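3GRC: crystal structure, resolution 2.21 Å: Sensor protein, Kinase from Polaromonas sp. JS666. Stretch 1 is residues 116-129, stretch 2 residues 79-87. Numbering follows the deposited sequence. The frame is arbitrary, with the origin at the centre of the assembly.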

# COMPACT_ATOMS: atom_id res chain seq x y z
N LEU A 116 -4.72 -6.41 -12.08
CA LEU A 116 -4.16 -5.07 -12.04
C LEU A 116 -3.38 -4.91 -10.74
O LEU A 116 -2.36 -4.25 -10.71
CB LEU A 116 -5.26 -4.02 -12.17
CG LEU A 116 -4.85 -2.54 -12.31
CD1 LEU A 116 -3.89 -2.34 -13.47
CD2 LEU A 116 -6.09 -1.67 -12.50
N LEU A 117 -3.84 -5.53 -9.66
CA LEU A 117 -3.13 -5.41 -8.39
C LEU A 117 -1.72 -5.97 -8.47
O LEU A 117 -0.76 -5.31 -8.07
CB LEU A 117 -3.87 -6.12 -7.26
CG LEU A 117 -3.09 -6.23 -5.93
CD1 LEU A 117 -2.84 -4.85 -5.37
CD2 LEU A 117 -3.89 -7.07 -4.93
N ILE A 118 -1.60 -7.20 -8.95
CA ILE A 118 -0.31 -7.86 -9.04
C ILE A 118 0.58 -7.13 -10.04
O ILE A 118 1.74 -6.85 -9.76
CB ILE A 118 -0.49 -9.35 -9.42
CG1 ILE A 118 -1.52 -10.00 -8.48
CG2 ILE A 118 0.85 -10.08 -9.33
CD1 ILE A 118 -1.18 -9.95 -6.98
N LEU A 119 0.02 -6.79 -11.19
CA LEU A 119 0.76 -6.08 -12.23
C LEU A 119 1.29 -4.76 -11.67
O LEU A 119 2.48 -4.46 -11.80
CB LEU A 119 -0.13 -5.81 -13.44
CG LEU A 119 0.52 -5.00 -14.57
CD1 LEU A 119 1.76 -5.74 -15.09
CD2 LEU A 119 -0.48 -4.79 -15.69
N SER A 120 0.40 -3.98 -11.05
CA SER A 120 0.77 -2.69 -10.46
C SER A 120 1.88 -2.82 -9.42
O SER A 120 2.81 -2.02 -9.41
CB SER A 120 -0.45 -2.02 -9.82
OG SER A 120 -1.42 -1.64 -10.79
N LEU A 121 1.81 -3.81 -8.53
CA LEU A 121 2.88 -3.94 -7.53
C LEU A 121 4.22 -4.24 -8.21
O LEU A 121 5.24 -3.68 -7.84
CB LEU A 121 2.54 -5.02 -6.49
CG LEU A 121 1.50 -4.61 -5.44
CD1 LEU A 121 0.95 -5.84 -4.76
CD2 LEU A 121 2.12 -3.67 -4.42
N HIS A 122 4.22 -5.13 -9.21
CA HIS A 122 5.45 -5.46 -9.93
C HIS A 122 6.01 -4.19 -10.58
O HIS A 122 7.20 -3.90 -10.45
CB HIS A 122 5.18 -6.51 -11.02
CG HIS A 122 5.15 -7.92 -10.49
ND1 HIS A 122 4.41 -8.92 -11.08
CD2 HIS A 122 5.76 -8.47 -9.42
CE1 HIS A 122 4.56 -10.04 -10.39
NE2 HIS A 122 5.37 -9.80 -9.38
N ARG A 123 5.14 -3.45 -11.26
CA ARG A 123 5.50 -2.19 -11.91
C ARG A 123 6.07 -1.23 -10.88
O ARG A 123 7.17 -0.71 -11.04
CB ARG A 123 4.27 -1.54 -12.55
CG ARG A 123 4.20 -1.56 -14.07
CD ARG A 123 4.05 -2.98 -14.59
NE ARG A 123 3.94 -3.05 -16.05
CZ ARG A 123 2.96 -2.49 -16.76
NH1 ARG A 123 1.99 -1.81 -16.17
NH2 ARG A 123 2.95 -2.64 -18.08
N ALA A 124 5.30 -0.99 -9.82
CA ALA A 124 5.70 -0.05 -8.76
C ALA A 124 7.05 -0.37 -8.14
O ALA A 124 7.88 0.52 -7.94
CB ALA A 124 4.63 0.00 -7.69
N ILE A 125 7.27 -1.65 -7.83
CA ILE A 125 8.52 -2.08 -7.24
C ILE A 125 9.70 -1.85 -8.18
O ILE A 125 10.73 -1.29 -7.78
CB ILE A 125 8.46 -3.57 -6.86
CG1 ILE A 125 7.39 -3.77 -5.77
CG2 ILE A 125 9.84 -4.06 -6.40
CD1 ILE A 125 7.19 -5.23 -5.35
N ASP A 126 9.55 -2.25 -9.44
CA ASP A 126 10.62 -2.08 -10.43
C ASP A 126 10.90 -0.62 -10.79
O ASP A 126 12.04 -0.25 -11.05
CB ASP A 126 10.32 -2.90 -11.69
CG ASP A 126 10.22 -4.40 -11.40
OD1 ASP A 126 10.94 -4.90 -10.50
OD2 ASP A 126 9.42 -5.08 -12.09
N ASN A 127 9.86 0.22 -10.79
CA ASN A 127 10.08 1.62 -11.11
C ASN A 127 10.76 2.31 -9.97
O ASN A 127 11.62 3.14 -10.19
CB ASN A 127 8.77 2.34 -11.43
CG ASN A 127 8.96 3.86 -11.54
OD1 ASN A 127 9.42 4.38 -12.56
ND2 ASN A 127 8.64 4.56 -10.45
N MSE A 128 10.40 1.98 -8.74
CA MSE A 128 11.05 2.62 -7.60
C MSE A 128 12.49 2.18 -7.42
O MSE A 128 13.31 2.93 -6.89
CB MSE A 128 10.28 2.34 -6.32
CG MSE A 128 10.25 3.49 -5.33
SE MSE A 128 8.93 4.79 -5.89
CE MSE A 128 7.90 3.60 -7.06
N ALA A 129 12.75 0.94 -7.81
CA ALA A 129 14.11 0.37 -7.82
C ALA A 129 14.92 1.02 -8.99
O ALA A 129 15.98 1.57 -8.78
CB ALA A 129 14.02 -1.10 -8.05
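Stretch 2, residues 79-87: RDLAIVVVS

Stretch 1 is helical from Leu-116 to Met-128, the continuation of a helix that begins earlier in the chain, and its backbone is held by regular i to i+4 hydrogen bonds such as Ala-124 N to Ser-120 O (2.7 Å) and Met-128 N to Ala-124 O (3.0 Å). Stretch 2 enters as loop at Asp-80 and Leu-81 and is extended through Ile-83, Val-84 and Val-85. The strand runs nearly antiparallel to the helix, with 150° between their N-to-C directions and a closest approach of the axes of 7.6 Å. Val-84 lies abreast of Leu-121 (CA to CA 6.9 Å) and Ala-82 abreast of Ile-125 (CA to CA 5.4 Å), the backbones drawing closer toward the C-terminal end of the helix.

Strand alternation turns Ala-82, Val-84 and Val-86 toward the helix, while Ile-83 points away. The methyl of Ala-82 packs closely on the helix: its CB lies 3.5 Å from Ala-124 O, 3.9 Å from Ala-124 CB and 4.3 Å from Ile-125 CG1. Val-84, in the t rotamer, places CG2 3.7 Å from Leu-121 CD2 and 4.2 Å from Ala-124 CB. Leu-117 leaves its backbone sideways, but its end comes nearer the strand, bringing CD1 to 4.3 Å from Val-86 CG2. Met-128, a selenomethionine, lies against Ala-82, with Met-128 CE 4.2 Å from Ala-82 CB; its CG is modelled too close to Asp-80 O, at 2.8 Å, so that separation carries no weight.

No hydrogen bond joins the two stretches, and the contact, which buries 393 Å² in all, is mainly apolar packing. Ser-120 points toward the strand, yet its hydroxyl bonds back within the helix, OG donating to Leu-116 O at 2.8 Å.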

# COMPACT_ATOMS: atom_id res chain seq x y z
N ARG A 79 11.30 6.65 1.84
CA ARG A 79 11.02 7.59 0.76
C ARG A 79 10.95 6.86 -0.59
O ARG A 79 10.26 7.31 -1.51
CB ARG A 79 12.10 8.67 0.73
CG ARG A 79 11.85 9.80 -0.26
CD ARG A 79 12.97 10.85 -0.22
NE ARG A 79 14.26 10.35 -0.71
CZ ARG A 79 14.55 10.10 -1.99
NH1 ARG A 79 13.64 10.30 -2.94
NH2 ARG A 79 15.75 9.66 -2.33
N ASP A 80 11.65 5.74 -0.70
CA ASP A 80 11.66 4.98 -1.95
C ASP A 80 10.86 3.68 -1.90
O ASP A 80 11.02 2.81 -2.76
CB ASP A 80 13.11 4.71 -2.36
CG ASP A 80 13.88 5.99 -2.63
OD1 ASP A 80 13.40 6.81 -3.45
OD2 ASP A 80 14.96 6.18 -2.04
N LEU A 81 10.00 3.55 -0.90
CA LEU A 81 9.16 2.37 -0.75
C LEU A 81 8.00 2.46 -1.75
O LEU A 81 7.24 3.43 -1.74
CB LEU A 81 8.62 2.30 0.68
CG LEU A 81 7.60 1.21 0.99
CD1 LEU A 81 8.26 -0.17 0.89
CD2 LEU A 81 7.04 1.44 2.38
N ALA A 82 7.86 1.46 -2.62
CA ALA A 82 6.76 1.49 -3.59
C ALA A 82 5.43 1.41 -2.84
O ALA A 82 5.29 0.64 -1.90
CB ALA A 82 6.90 0.34 -4.59
N ILE A 83 4.47 2.24 -3.25
CA ILE A 83 3.17 2.28 -2.61
C ILE A 83 2.02 2.23 -3.63
O ILE A 83 2.04 2.95 -4.63
CB ILE A 83 2.99 3.56 -1.78
CG1 ILE A 83 4.03 3.61 -0.66
CG2 ILE A 83 1.57 3.62 -1.22
CD1 ILE A 83 3.81 4.73 0.33
N VAL A 84 1.04 1.38 -3.36
CA VAL A 84 -0.15 1.23 -4.19
C VAL A 84 -1.36 1.47 -3.30
O VAL A 84 -1.53 0.81 -2.27
CB VAL A 84 -0.26 -0.21 -4.81
CG1 VAL A 84 -1.61 -0.40 -5.48
CG2 VAL A 84 0.85 -0.45 -5.81
N VAL A 85 -2.21 2.43 -3.66
CA VAL A 85 -3.41 2.71 -2.88
C VAL A 85 -4.50 1.75 -3.37
O VAL A 85 -4.69 1.58 -4.57
CB VAL A 85 -3.91 4.17 -3.09
CG1 VAL A 85 -5.32 4.32 -2.54
CG2 VAL A 85 -2.99 5.13 -2.40
N VAL A 86 -5.19 1.11 -2.43
CA VAL A 86 -6.27 0.18 -2.73
C VAL A 86 -7.35 0.66 -1.79
O VAL A 86 -7.30 0.39 -0.58
CB VAL A 86 -5.92 -1.29 -2.41
CG1 VAL A 86 -7.08 -2.20 -2.80
CG2 VAL A 86 -4.63 -1.70 -3.12
N SER A 87 -8.33 1.37 -2.33
CA SER A 87 -9.36 1.94 -1.50
C SER A 87 -10.63 2.20 -2.29
O SER A 87 -10.59 2.34 -3.51
CB SER A 87 -8.83 3.24 -0.88
OG SER A 87 -9.72 3.78 0.05